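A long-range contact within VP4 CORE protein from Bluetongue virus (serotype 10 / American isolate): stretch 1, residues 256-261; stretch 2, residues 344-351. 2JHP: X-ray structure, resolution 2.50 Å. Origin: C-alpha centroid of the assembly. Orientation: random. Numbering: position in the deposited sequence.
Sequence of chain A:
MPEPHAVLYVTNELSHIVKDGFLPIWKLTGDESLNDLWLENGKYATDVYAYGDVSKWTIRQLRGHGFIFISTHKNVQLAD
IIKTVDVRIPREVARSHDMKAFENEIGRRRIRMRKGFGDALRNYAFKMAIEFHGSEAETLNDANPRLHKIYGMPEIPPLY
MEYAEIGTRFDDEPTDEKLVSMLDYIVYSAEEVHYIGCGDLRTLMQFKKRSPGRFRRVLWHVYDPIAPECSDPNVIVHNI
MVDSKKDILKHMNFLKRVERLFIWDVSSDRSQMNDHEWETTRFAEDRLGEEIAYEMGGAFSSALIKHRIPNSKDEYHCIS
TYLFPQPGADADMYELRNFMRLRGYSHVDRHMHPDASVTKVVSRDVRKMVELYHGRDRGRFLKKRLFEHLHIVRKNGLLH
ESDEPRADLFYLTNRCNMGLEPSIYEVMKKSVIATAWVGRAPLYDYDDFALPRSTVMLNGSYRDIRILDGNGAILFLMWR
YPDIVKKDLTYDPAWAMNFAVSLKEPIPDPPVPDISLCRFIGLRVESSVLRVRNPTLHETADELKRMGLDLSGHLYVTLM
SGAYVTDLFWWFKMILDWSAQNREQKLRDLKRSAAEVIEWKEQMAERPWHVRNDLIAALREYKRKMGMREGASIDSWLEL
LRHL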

ATOM      1  N   LYS A 256     -15.369  30.870   9.770  1.00 13.62           N
ATOM      2  CA  LYS A 256     -15.325  29.531   9.171  1.00 24.35           C
ATOM      3  C   LYS A 256     -14.085  28.753   9.635  1.00 26.79           C
ATOM      4  O   LYS A 256     -12.973  29.286   9.674  1.00 22.01           O
ATOM      5  N   ARG A 257     -14.316  27.490   9.981  1.00 22.06           N
ATOM      6  CA  ARG A 257     -13.313  26.567  10.494  1.00 21.01           C
ATOM      7  C   ARG A 257     -12.348  26.145   9.383  1.00 24.63           C
ATOM      8  O   ARG A 257     -12.780  25.767   8.296  1.00 20.64           O
ATOM      9  N   VAL A 258     -11.047  26.216   9.653  1.00  9.77           N
ATOM     10  CA  VAL A 258     -10.036  25.799   8.690  1.00 12.72           C
ATOM     11  C   VAL A 258      -8.727  25.357   9.357  1.00 12.77           C
ATOM     12  O   VAL A 258      -8.374  25.829  10.437  1.00 23.52           O
ATOM     13  N   GLU A 259      -8.017  24.439   8.710  1.00 15.30           N
ATOM     14  CA  GLU A 259      -6.643  24.169   9.096  1.00 13.58           C
ATOM     15  C   GLU A 259      -5.767  25.099   8.289  1.00 19.06           C
ATOM     16  O   GLU A 259      -5.785  25.063   7.052  1.00 14.16           O
ATOM     17  N   ARG A 260      -5.035  25.950   9.000  1.00 33.49           N
ATOM     18  CA  ARG A 260      -4.107  26.890   8.390  1.00 18.89           C
ATOM     19  C   ARG A 260      -2.672  26.480   8.698  1.00 22.57           C
ATOM     20  O   ARG A 260      -2.379  26.011   9.799  1.00 23.01           O
ATOM     21  N   LEU A 261      -1.790  26.654   7.716  1.00 14.62           N
ATOM     22  CA  LEU A 261      -0.346  26.456   7.897  1.00 10.46           C
ATOM     23  C   LEU A 261       0.422  27.741   7.603  1.00 17.35           C
ATOM     24  O   LEU A 261       0.154  28.423   6.610  1.00 14.66           O
ATOM     25  N   GLY A 344      -4.672  24.953  17.076  1.00 16.41           N
ATOM     26  CA  GLY A 344      -5.296  25.494  15.877  1.00 13.29           C
ATOM     27  C   GLY A 344      -5.940  24.310  15.192  1.00 13.11           C
ATOM     28  O   GLY A 344      -5.394  23.203  15.231  1.00 16.16           O
ATOM     29  N   TYR A 345      -7.111  24.516  14.588  1.00  5.78           N
ATOM     30  CA  TYR A 345      -7.830  23.408  13.965  1.00 -5.53           C
ATOM     31  C   TYR A 345      -6.927  22.650  12.988  1.00  8.54           C
ATOM     32  O   TYR A 345      -6.134  23.254  12.255  1.00 18.78           O
ATOM     33  N   SER A 346      -7.044  21.321  13.012  1.00  2.26           N
ATOM     34  CA  SER A 346      -6.220  20.432  12.193  1.00  9.52           C
ATOM     35  C   SER A 346      -6.961  19.141  11.880  1.00 15.22           C
ATOM     36  O   SER A 346      -7.578  18.546  12.757  1.00 14.67           O
ATOM     37  N   HIS A 347      -6.889  18.709  10.626  1.00 14.67           N
ATOM     38  CA  HIS A 347      -7.493  17.444  10.213  1.00 23.52           C
ATOM     39  C   HIS A 347      -6.644  16.237  10.640  1.00 24.15           C
ATOM     40  O   HIS A 347      -7.096  15.098  10.563  1.00 15.23           O
ATOM     41  N   VAL A 348      -5.421  16.495  11.092  1.00 11.74           N
ATOM     42  CA  VAL A 348      -4.548  15.446  11.596  1.00 14.02           C
ATOM     43  C   VAL A 348      -4.225  15.729  13.055  1.00  2.09           C
ATOM     44  O   VAL A 348      -3.764  16.829  13.398  1.00 15.02           O
ATOM     45  N   ASP A 349      -4.455  14.725  13.900  1.00  8.62           N
ATOM     46  CA  ASP A 349      -4.065  14.814  15.300  1.00 -7.19           C
ATOM     47  C   ASP A 349      -2.531  14.741  15.472  1.00 -5.91           C
ATOM     48  O   ASP A 349      -1.939  13.650  15.503  1.00 17.93           O
ATOM     49  N   ARG A 350      -1.910  15.911  15.592  1.00  9.87           N
ATOM     50  CA  ARG A 350      -0.476  15.996  15.795  1.00 24.05           C
ATOM     51  C   ARG A 350      -0.102  16.219  17.254  1.00 24.66           C
ATOM     52  O   ARG A 350       1.001  16.658  17.534  1.00 25.64           O
ATOM     53  N   HIS A 351      -0.989  15.885  18.188  1.00 20.03           N
ATOM     54  CA  HIS A 351      -0.682  16.108  19.605  1.00 22.49           C
ATOM     55  C   HIS A 351       0.577  15.375  20.077  1.00 15.45           C
ATOM     56  O   HIS A 351       1.291  15.887  20.928  1.00 15.56           O
TER

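The most unusual feature of this contact is that one buried carboxylate, that of Glu-259, holds both a backbone amide and an arginine of the other stretch. Its CA-to-CB bond points sideways, but chi1 and chi2 are both t, and the extended chain carries the carboxylate across to the second stretch. There Glu-259 OE1 accepts a hydrogen bond from His-347 N at 2.7 Å, nearly straight at 166°, while Glu-259 OE2 forms a salt bridge with Arg-350 NH1 at 3.1 Å, near the plane of the guanidinium. Glutamate suits this place because it combines reach with two acceptor oxygens and a charge that the arginine balances. Both oxygens also have hydrogen-bond partners elsewhere in the structure.

Arg-350 points toward the first stretch with chi1 m and the next two angles t, a long arm that delivers NH1 to the carboxylate. His-347, chi1 m, starts sideways, yet its ring swings closer, bringing CD2 to 3.3 Å from Glu-259 OE1. Ser-346 points away overall; its t rotamer lets OG donate to Val-348 O at 2.6 Å within its own stretch, a short tie that a small hydroxyl side chain can make.

Tyr-345 and Arg-257 point toward one another's stretches, both with chi1 t. Arg-257 CD lies 3.7 Å from the centroid of the Tyr-345 ring, over its face, in a CH-pi contact. Arginine fits here because its aliphatic portion can cover an aromatic face while its charged end remains at the surface. Tyr-345 OH sits over the guanidinium, 3.1 Å from Arg-257 NH2, but the angle is too poor for a hydrogen bond.

The CA-to-CB bond of Val-258 points away, and the residue contributes backbone instead, its O lying 3.5 Å from Tyr-345 CB. Water 1 bridges the backbones, accepting from Arg-260 N at 3.0 Å and donating to Tyr-345 O at 2.7 Å.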

ATOM      1  CB  LYS A 256     -15.380  29.605   7.636  1.00 34.11           C
ATOM      2  CG  LYS A 256     -15.595  28.258   6.939  1.00 76.56           C
ATOM      3  CD  LYS A 256     -15.928  28.416   5.454  1.00 12.79           C
ATOM      4  CE  LYS A 256     -17.419  28.662   5.223  1.00200.00           C
ATOM      5  NZ  LYS A 256     -18.269  27.497   5.611  1.00 35.54           N
ATOM      6  CB  ARG A 257     -14.048  25.338  11.030  1.00 22.03           C
ATOM      7  CG  ARG A 257     -13.289  24.448  11.990  1.00 46.24           C
ATOM      8  CD  ARG A 257     -14.107  23.187  12.264  1.00 -0.81           C
ATOM      9  NE  ARG A 257     -14.145  22.316  11.088  1.00 54.00           N
ATOM     10  CZ  ARG A 257     -14.897  21.224  10.974  1.00 38.28           C
ATOM     11  NH1 ARG A 257     -15.694  20.844  11.966  1.00 87.27           N
ATOM     12  NH2 ARG A 257     -14.847  20.505   9.860  1.00140.26           N
ATOM     13  CB  VAL A 258      -9.713  26.909   7.636  1.00  5.67           C
ATOM     14  CG1 VAL A 258     -10.763  26.932   6.520  1.00 19.58           C
ATOM     15  CG2 VAL A 258      -9.571  28.285   8.302  1.00 21.86           C
ATOM     16  CB  GLU A 259      -6.249  22.715   8.856  1.00 14.31           C
ATOM     17  CG  GLU A 259      -4.811  22.458   9.249  1.00 11.84           C
ATOM     18  CD  GLU A 259      -4.372  21.015   9.120  1.00 19.17           C
ATOM     19  OE1 GLU A 259      -5.229  20.111   8.986  1.00 15.79           O
ATOM     20  OE2 GLU A 259      -3.145  20.788   9.164  1.00 21.20           O
ATOM     21  CB  ARG A 260      -4.356  28.306   8.896  1.00 12.87           C
ATOM     22  CG  ARG A 260      -5.729  28.867   8.594  1.00 19.57           C
ATOM     23  CD  ARG A 260      -5.891  30.264   9.204  1.00  2.86           C
ATOM     24  NE  ARG A 260      -7.288  30.669   9.327  1.00 71.82           N
ATOM     25  CZ  ARG A 260      -7.978  30.650  10.465  1.00-13.43           C
ATOM     26  NH1 ARG A 260      -7.408  30.229  11.590  1.00  7.21           N
ATOM     27  NH2 ARG A 260      -9.251  31.033  10.472  1.00 48.11           N
ATOM     28  CB  LEU A 261       0.164  25.322   7.005  1.00  8.12           C
ATOM     29  CG  LEU A 261       1.625  25.248   6.549  1.00 13.42           C
ATOM     30  CD1 LEU A 261       2.565  24.920   7.694  1.00 11.78           C
ATOM     31  CD2 LEU A 261       1.693  24.181   5.478  1.00 10.54           C
ATOM     32  CB  TYR A 345      -9.117  23.890  13.293  1.00  6.80           C
ATOM     33  CG  TYR A 345      -9.942  22.768  12.728  1.00 11.48           C
ATOM     34  CD1 TYR A 345      -9.831  22.412  11.390  1.00 -6.29           C
ATOM     35  CD2 TYR A 345     -10.815  22.041  13.535  1.00 10.03           C
ATOM     36  CE1 TYR A 345     -10.585  21.366  10.855  1.00 -7.47           C
ATOM     37  CE2 TYR A 345     -11.574  20.989  13.012  1.00  3.52           C
ATOM     38  CZ  TYR A 345     -11.455  20.662  11.670  1.00 51.30           C
ATOM     39  OH  TYR A 345     -12.200  19.637  11.134  1.00  6.30           O
ATOM     40  CB  SER A 346      -4.902  20.116  12.901  1.00 12.02           C
ATOM     41  OG  SER A 346      -4.212  19.067  12.246  1.00 16.58           O
ATOM     42  CB  HIS A 347      -7.730  17.423   8.703  1.00 54.11           C
ATOM     43  CG  HIS A 347      -8.525  18.585   8.198  1.00  2.45           C
ATOM     44  ND1 HIS A 347      -9.889  18.711   8.409  1.00 -6.76           N
ATOM     45  CD2 HIS A 347      -8.155  19.666   7.471  1.00166.19           C
ATOM     46  CE1 HIS A 347     -10.315  19.824   7.836  1.00 17.90           C
ATOM     47  NE2 HIS A 347      -9.283  20.422   7.263  1.00 18.80           N
ATOM     48  CB  VAL A 348      -3.221  15.349  10.790  1.00 13.87           C
ATOM     49  CG1 VAL A 348      -2.238  14.392  11.460  1.00 27.50           C
ATOM     50  CG2 VAL A 348      -3.492  14.897   9.359  1.00 -9.57           C
ATOM     51  CB  ASP A 349      -4.772  13.741  16.132  1.00 -8.46           C
ATOM     52  CG  ASP A 349      -4.489  13.872  17.604  1.00 16.16           C
ATOM     53  OD1 ASP A 349      -3.761  14.816  17.990  1.00 19.81           O
ATOM     54  OD2 ASP A 349      -4.994  13.025  18.371  1.00 33.59           O
ATOM     55  CB  ARG A 350       0.124  17.103  14.920  1.00 22.46           C
ATOM     56  CG  ARG A 350       0.072  16.809  13.427  1.00 20.36           C
ATOM     57  CD  ARG A 350       0.656  17.926  12.608  1.00 39.77           C
ATOM     58  NE  ARG A 350       0.453  17.646  11.194  1.00  8.18           N
ATOM     59  CZ  ARG A 350      -0.565  18.112  10.470  1.00 16.04           C
ATOM     60  NH1 ARG A 350      -1.489  18.909  11.017  1.00 15.52           N
ATOM     61  NH2 ARG A 350      -0.659  17.772   9.192  1.00 11.50           N
ATOM     62  CB  HIS A 351      -1.904  15.906  20.529  1.00 18.38           C
ATOM     63  CG  HIS A 351      -2.105  14.500  21.019  1.00 42.88           C
ATOM     64  ND1 HIS A 351      -1.889  14.135  22.333  1.00 27.59           N
ATOM     65  CD2 HIS A 351      -2.548  13.384  20.391  1.00 51.93           C
ATOM     66  CE1 HIS A 351      -2.168  12.852  22.487  1.00 55.14           C
ATOM     67  NE2 HIS A 351      -2.574  12.373  21.324  1.00 27.03           N
TER
HETATM   68  O   HOH W   1      -5.482  25.842  11.954  1.00  0.27           O